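Local coordinates for PROTEIN (hypothetical protein EF0366) (Enterococcus faecalis, PDB 1VPY) that is of unknown function but adopts the closed eight-stranded alpha/beta (TIM) barrel of the DUF72 family and carries bound zinc ions in the crystal, at residues Gly80-Gln84 and Val119-Gly123; Leu151-Tyr157 and Thr186-Tyr192. All blocks are in the same frame, centred on the assembly; numbering follows the deposited sequence.

From the N terminus, the chain leaves barrel strand 72-76, enters the loop holding Gly80-Gln84, runs through helices 94-104 and 106-109, and returns on strand 114-120; interaction 1 closes this excursion where Val119-Gly123 leaves the barrel. Helix 129-141 and strand 147-150 follow, and interaction 2 then joins Leu151-Tyr157 to Thr186-Tyr192, beyond strand 175-180. The two closures are in series, neither crossing nor enclosing the other. Both tie together loops that follow adjacent strands, third to fourth and fifth to sixth. Their centres lie about 15 Å apart, yet they touch: Asn153 ND2 is 2.7 Å from Gly123 O, a probable hydrogen bond, and Arg152 CG packs 3.5 Å from Phe121 O.

Interaction 1 (Gly80-Gln84 and Val119-Gly123); sequences GISCQ and VQFSG
Gly80 to Cys83 form a type I beta turn, closed by a weak hydrogen bond from Cys83 N to Gly80 O (3.4 Å). Ile81 (chi1 m, chi2 t) is set sideways to Val119-Gly123 and packs on Met97, Ile98 and Phe101 of helix 94-104. Ser82 is the centre of the contact: its CA is 5.5 Å from Phe121 CA, and its CB points toward the partner, 3.4 Å from Gln120 O, 3.8 Å from Val119 CG1 and over one face of the Phe121 ring (chi1 m). Two waters bridge the segments: water 1 donates to the Ser82 hydroxyl OG (2.6 Å) and accepts from Gln120 N (3.3 Å); water 2 links backbone to backbone, donating to Ser82 O (2.7 Å) and accepting from Ser122 N (2.8 Å). Cys83 takes positive phi (61°), after which Gln84 (chi1 m) reaches back, its side-chain amide lying beside Gln120 O and Ser122 OG. Strand 114-120 ends at Gln120, so this buried, water-bridged packing joins loops following two adjacent parallel strands, as at the C-terminal end of a TIM barrel.

Interaction 2 (Leu151-Tyr157 and Thr186-Tyr192); sequences LRNNSWY and TNPVPFY
Loops following the fifth and sixth strands of the TIM barrel meet here, on the side where strands 147-150 and 175-180 end. Asn153 OD1 accepts from Ser155 N (2.9 Å), an Asx turn, and from Ser155 OG (2.7 Å); residues 154-156 then take helical phi/psi. In Thr186-Tyr192, Pro188 centres an inverse gamma turn, with a weak hydrogen bond from Val189 N to Asn187 O (2.9 Å). Register is set by Asn154 CA and Val189 CA, 4.8 Å apart. Asn187 (chi1 t) swings its amide across, so that OD1 accepts from Asn154 N (3.2 Å, 177°) and Asn154 ND2 (2.8 Å, 155°). Val189 CG2 fits 3.4 Å from Arg152 C, while the Arg152 guanidinium leads away to a salt bridge with Glu150. Tyr157 (chi1 m) directs its edge at the face of Tyr192 (chi1 t), an offset edge-to-face pair with centroids 5.9 Å apart and planes at 61°. Pro190 CD lies over one face of Tyr157 in a CH-pi contact, 3.9 Å from the ring centroid and 21° off its normal.

Interaction 1 (Gly80-Gln84 and Val119-Gly123)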
loop_
_atom_site.group_PDB
_atom_site.type_symbol
_atom_site.label_atom_id
_atom_site.label_comp_id
_atom_site.label_asym_id
_atom_site.label_seq_id
_atom_site.Cartn_x
_atom_site.Cartn_y
_atom_site.Cartn_z
ATOM N N GLY A 80 10.741 -5.056 -9.782
ATOM C CA GLY A 80 12.117 -4.585 -9.906
ATOM C C GLY A 80 12.432 -3.342 -9.092
ATOM O O GLY A 80 13.558 -3.177 -8.615
ATOM N N ILE A 81 11.438 -2.468 -8.931
ATOM C CA ILE A 81 11.602 -1.217 -8.187
ATOM C C ILE A 81 11.747 -1.468 -6.684
ATOM O O ILE A 81 12.435 -0.721 -5.992
ATOM C CB ILE A 81 10.459 -0.207 -8.504
ATOM C CG1 ILE A 81 10.595 0.305 -9.943
ATOM C CG2 ILE A 81 10.470 0.972 -7.538
ATOM C CD1 ILE A 81 9.332 0.938 -10.527
ATOM N N SER A 82 11.120 -2.528 -6.186
ATOM C CA SER A 82 11.228 -2.877 -4.769
ATOM C C SER A 82 12.201 -4.036 -4.520
ATOM O O SER A 82 12.039 -4.811 -3.572
ATOM C CB SER A 82 9.849 -3.176 -4.182
ATOM O OG SER A 82 9.145 -4.077 -5.008
ATOM N N CYS A 83 13.212 -4.134 -5.384
ATOM C CA CYS A 83 14.304 -5.100 -5.246
ATOM C C CYS A 83 13.871 -6.574 -5.275
ATOM O O CYS A 83 14.486 -7.423 -4.624
ATOM C CB CYS A 83 15.141 -4.794 -3.992
ATOM S SG CYS A 83 16.243 -3.371 -4.164
ATOM N N GLN A 84 12.827 -6.874 -6.038
ATOM C CA GLN A 84 12.295 -8.235 -6.107
ATOM C C GLN A 84 12.293 -8.798 -7.523
ATOM O O GLN A 84 12.565 -9.986 -7.727
ATOM C CB GLN A 84 10.887 -8.291 -5.523
ATOM C CG GLN A 84 10.863 -8.233 -4.015
ATOM C CD GLN A 84 9.584 -7.625 -3.465
ATOM O OE1 GLN A 84 9.210 -6.501 -3.814
ATOM N NE2 GLN A 84 8.915 -8.360 -2.583
ATOM N N VAL A 119 5.385 0.869 -2.669
ATOM C CA VAL A 119 6.665 0.193 -2.826
ATOM C C VAL A 119 6.803 -0.721 -1.612
ATOM O O VAL A 119 7.049 -0.260 -0.494
ATOM C CB VAL A 119 7.841 1.194 -2.914
ATOM C CG1 VAL A 119 9.142 0.478 -3.232
ATOM C CG2 VAL A 119 7.566 2.270 -3.962
ATOM N N GLN A 120 6.618 -2.018 -1.847
ATOM C CA GLN A 120 6.556 -3.010 -0.783
ATOM C C GLN A 120 7.781 -3.937 -0.833
ATOM O O GLN A 120 7.962 -4.671 -1.807
ATOM C CB GLN A 120 5.238 -3.785 -0.917
ATOM C CG GLN A 120 5.002 -4.872 0.118
ATOM C CD GLN A 120 5.549 -6.206 -0.324
ATOM O OE1 GLN A 120 5.139 -6.754 -1.353
ATOM N NE2 GLN A 120 6.485 -6.738 0.446
ATOM N N PHE A 121 8.609 -3.899 0.213
ATOM C CA PHE A 121 9.882 -4.644 0.242
ATOM C C PHE A 121 9.791 -6.004 0.918
ATOM O O PHE A 121 8.867 -6.278 1.670
ATOM C CB PHE A 121 10.984 -3.816 0.913
ATOM C CG PHE A 121 11.354 -2.581 0.154
ATOM C CD1 PHE A 121 12.300 -2.633 -0.861
ATOM C CD2 PHE A 121 10.744 -1.369 0.439
ATOM C CE1 PHE A 121 12.643 -1.491 -1.576
ATOM C CE2 PHE A 121 11.080 -0.220 -0.269
ATOM C CZ PHE A 121 12.037 -0.285 -1.279
ATOM N N SER A 122 10.775 -6.851 0.656
ATOM C CA SER A 122 10.807 -8.195 1.226
ATOM C C SER A 122 11.339 -8.234 2.652
ATOM O O SER A 122 11.857 -7.238 3.174
ATOM C CB SER A 122 11.646 -9.107 0.347
ATOM O OG SER A 122 11.055 -9.200 -0.928
ATOM N N GLY A 123 11.214 -9.405 3.268
ATOM C CA GLY A 123 11.734 -9.644 4.606
ATOM C C GLY A 123 13.242 -9.517 4.681
ATOM O O GLY A 123 13.789 -9.305 5.758
HETATM O O HOH W 1 6.609 -3.505 -4.745
HETATM O O HOH W 2 12.657 -6.173 -1.295
#

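Interaction 2 (Leu151-Tyr157 and Thr186-Tyr192)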
loop_
_atom_site.group_PDB
_atom_site.type_symbol
_atom_site.label_atom_id
_atom_site.label_comp_id
_atom_site.label_asym_id
_atom_site.label_seq_id
_atom_site.Cartn_x
_atom_site.Cartn_y
_atom_site.Cartn_z
ATOM N N LEU A 151 7.394 -2.242 4.621
ATOM C CA LEU A 151 8.537 -3.088 5.007
ATOM C C LEU A 151 8.080 -4.409 5.653
ATOM O O LEU A 151 7.024 -4.451 6.294
ATOM C CB LEU A 151 9.450 -2.332 5.981
ATOM C CG LEU A 151 9.737 -0.841 5.752
ATOM C CD1 LEU A 151 10.123 -0.161 7.045
ATOM C CD2 LEU A 151 10.798 -0.619 4.692
ATOM N N ARG A 152 8.876 -5.474 5.476
ATOM C CA ARG A 152 8.616 -6.793 6.097
ATOM C C ARG A 152 9.761 -7.245 6.991
ATOM O O ARG A 152 9.927 -8.445 7.230
ATOM C CB ARG A 152 8.381 -7.897 5.052
ATOM C CG ARG A 152 7.115 -7.778 4.247
ATOM C CD ARG A 152 6.450 -9.130 4.003
ATOM N NE ARG A 152 5.471 -9.072 2.911
ATOM C CZ ARG A 152 4.392 -8.289 2.897
ATOM N NH1 ARG A 152 4.136 -7.477 3.912
ATOM N NH2 ARG A 152 3.561 -8.304 1.858
ATOM N N ASN A 153 10.552 -6.296 7.478
ATOM C CA ASN A 153 11.696 -6.614 8.334
ATOM C C ASN A 153 11.675 -5.786 9.614
ATOM O O ASN A 153 11.604 -4.557 9.563
ATOM C CB ASN A 153 13.003 -6.400 7.569
ATOM C CG ASN A 153 14.209 -6.855 8.345
ATOM O OD1 ASN A 153 14.623 -6.209 9.307
ATOM N ND2 ASN A 153 14.791 -7.971 7.928
ATOM N N ASN A 154 11.755 -6.459 10.756
ATOM C CA ASN A 154 11.585 -5.796 12.050
ATOM C C ASN A 154 12.772 -4.957 12.541
ATOM O O ASN A 154 12.640 -4.244 13.538
ATOM C CB ASN A 154 11.185 -6.803 13.130
ATOM C CG ASN A 154 12.385 -7.486 13.756
ATOM O OD1 ASN A 154 12.737 -7.211 14.905
ATOM N ND2 ASN A 154 13.034 -8.363 12.998
ATOM N N SER A 155 13.919 -5.040 11.863
ATOM C CA SER A 155 15.104 -4.275 12.284
ATOM C C SER A 155 14.879 -2.772 12.115
ATOM O O SER A 155 15.399 -1.974 12.895
ATOM C CB SER A 155 16.379 -4.729 11.558
ATOM O OG SER A 155 16.395 -4.311 10.201
ATOM N N TRP A 156 14.097 -2.408 11.098
ATOM C CA TRP A 156 13.593 -1.043 10.914
ATOM C C TRP A 156 12.811 -0.549 12.133
ATOM O O TRP A 156 12.724 0.655 12.373
ATOM C CB TRP A 156 12.654 -0.972 9.708
ATOM C CG TRP A 156 13.276 -1.283 8.379
ATOM C CD1 TRP A 156 13.093 -2.416 7.635
ATOM C CD2 TRP A 156 14.154 -0.443 7.618
ATOM N NE1 TRP A 156 13.810 -2.337 6.466
ATOM C CE2 TRP A 156 14.473 -1.139 6.431
ATOM C CE3 TRP A 156 14.709 0.826 7.826
ATOM C CZ2 TRP A 156 15.318 -0.604 5.452
ATOM C CZ3 TRP A 156 15.553 1.353 6.855
ATOM C CH2 TRP A 156 15.847 0.638 5.683
ATOM N N TYR A 157 12.235 -1.488 12.883
ATOM C CA TYR A 157 11.346 -1.177 13.999
ATOM C C TYR A 157 11.977 -1.361 15.378
ATOM O O TYR A 157 11.350 -1.028 16.389
ATOM C CB TYR A 157 10.074 -2.015 13.897
ATOM C CG TYR A 157 9.204 -1.658 12.715
ATOM C CD1 TYR A 157 8.227 -0.666 12.818
ATOM C CD2 TYR A 157 9.355 -2.312 11.494
ATOM C CE1 TYR A 157 7.417 -0.336 11.732
ATOM C CE2 TYR A 157 8.552 -1.989 10.400
ATOM C CZ TYR A 157 7.584 -1.002 10.527
ATOM O OH TYR A 157 6.790 -0.686 9.448
ATOM N N THR A 186 10.974 -15.041 14.475
ATOM C CA THR A 186 12.309 -14.554 14.104
ATOM C C THR A 186 12.306 -13.234 13.318
ATOM O O THR A 186 13.363 -12.649 13.070
ATOM C CB THR A 186 13.079 -15.616 13.277
ATOM O OG1 THR A 186 12.273 -16.018 12.158
ATOM C CG2 THR A 186 13.431 -16.833 14.134
ATOM N N ASN A 187 11.124 -12.772 12.918
ATOM C CA ASN A 187 11.003 -11.501 12.213
ATOM C C ASN A 187 9.657 -10.822 12.509
ATOM O O ASN A 187 8.815 -10.664 11.611
ATOM C CB ASN A 187 11.210 -11.710 10.708
ATOM C CG ASN A 187 11.681 -10.448 9.999
ATOM O OD1 ASN A 187 12.397 -9.625 10.575
ATOM N ND2 ASN A 187 11.285 -10.296 8.738
ATOM N N PRO A 188 9.448 -10.418 13.777
ATOM C CA PRO A 188 8.131 -9.916 14.163
ATOM C C PRO A 188 7.873 -8.464 13.731
ATOM O O PRO A 188 8.173 -7.523 14.481
ATOM C CB PRO A 188 8.132 -10.071 15.691
ATOM C CG PRO A 188 9.566 -10.015 16.091
ATOM C CD PRO A 188 10.405 -10.397 14.900
ATOM N N VAL A 189 7.322 -8.298 12.529
ATOM C CA VAL A 189 6.923 -6.986 12.018
ATOM C C VAL A 189 5.687 -6.494 12.774
ATOM O O VAL A 189 4.626 -7.112 12.680
ATOM C CB VAL A 189 6.591 -7.039 10.510
ATOM C CG1 VAL A 189 6.139 -5.668 10.008
ATOM C CG2 VAL A 189 7.777 -7.546 9.718
ATOM N N PRO A 190 5.805 -5.371 13.504
ATOM C CA PRO A 190 4.688 -4.997 14.368
ATOM C C PRO A 190 3.591 -4.204 13.645
ATOM O O PRO A 190 3.755 -3.818 12.488
ATOM C CB PRO A 190 5.354 -4.148 15.458
ATOM C CG PRO A 190 6.687 -3.716 14.896
ATOM C CD PRO A 190 6.897 -4.385 13.565
ATOM N N PHE A 191 2.468 -4.010 14.328
ATOM C CA PHE A 191 1.406 -3.121 13.869
ATOM C C PHE A 191 1.666 -1.771 14.530
ATOM O O PHE A 191 1.359 -1.581 15.708
ATOM C CB PHE A 191 0.051 -3.693 14.278
ATOM C CG PHE A 191 -1.122 -2.819 13.922
ATOM C CD1 PHE A 191 -1.652 -2.831 12.633
ATOM C CD2 PHE A 191 -1.717 -2.006 14.881
ATOM C CE1 PHE A 191 -2.736 -2.039 12.299
ATOM C CE2 PHE A 191 -2.806 -1.211 14.558
ATOM C CZ PHE A 191 -3.319 -1.230 13.260
ATOM N N TYR A 192 2.251 -0.844 13.773
ATOM C CA TYR A 192 2.821 0.386 14.338
ATOM C C TYR A 192 2.111 1.651 13.844
ATOM O O TYR A 192 2.594 2.307 12.918
ATOM C CB TYR A 192 4.308 0.454 13.992
ATOM C CG TYR A 192 5.158 1.219 14.975
ATOM C CD1 TYR A 192 5.640 0.603 16.135
ATOM C CD2 TYR A 192 5.502 2.548 14.742
ATOM C CE1 TYR A 192 6.436 1.298 17.043
ATOM C CE2 TYR A 192 6.293 3.257 15.647
ATOM C CZ TYR A 192 6.761 2.625 16.793
ATOM O OH TYR A 192 7.547 3.317 17.692
#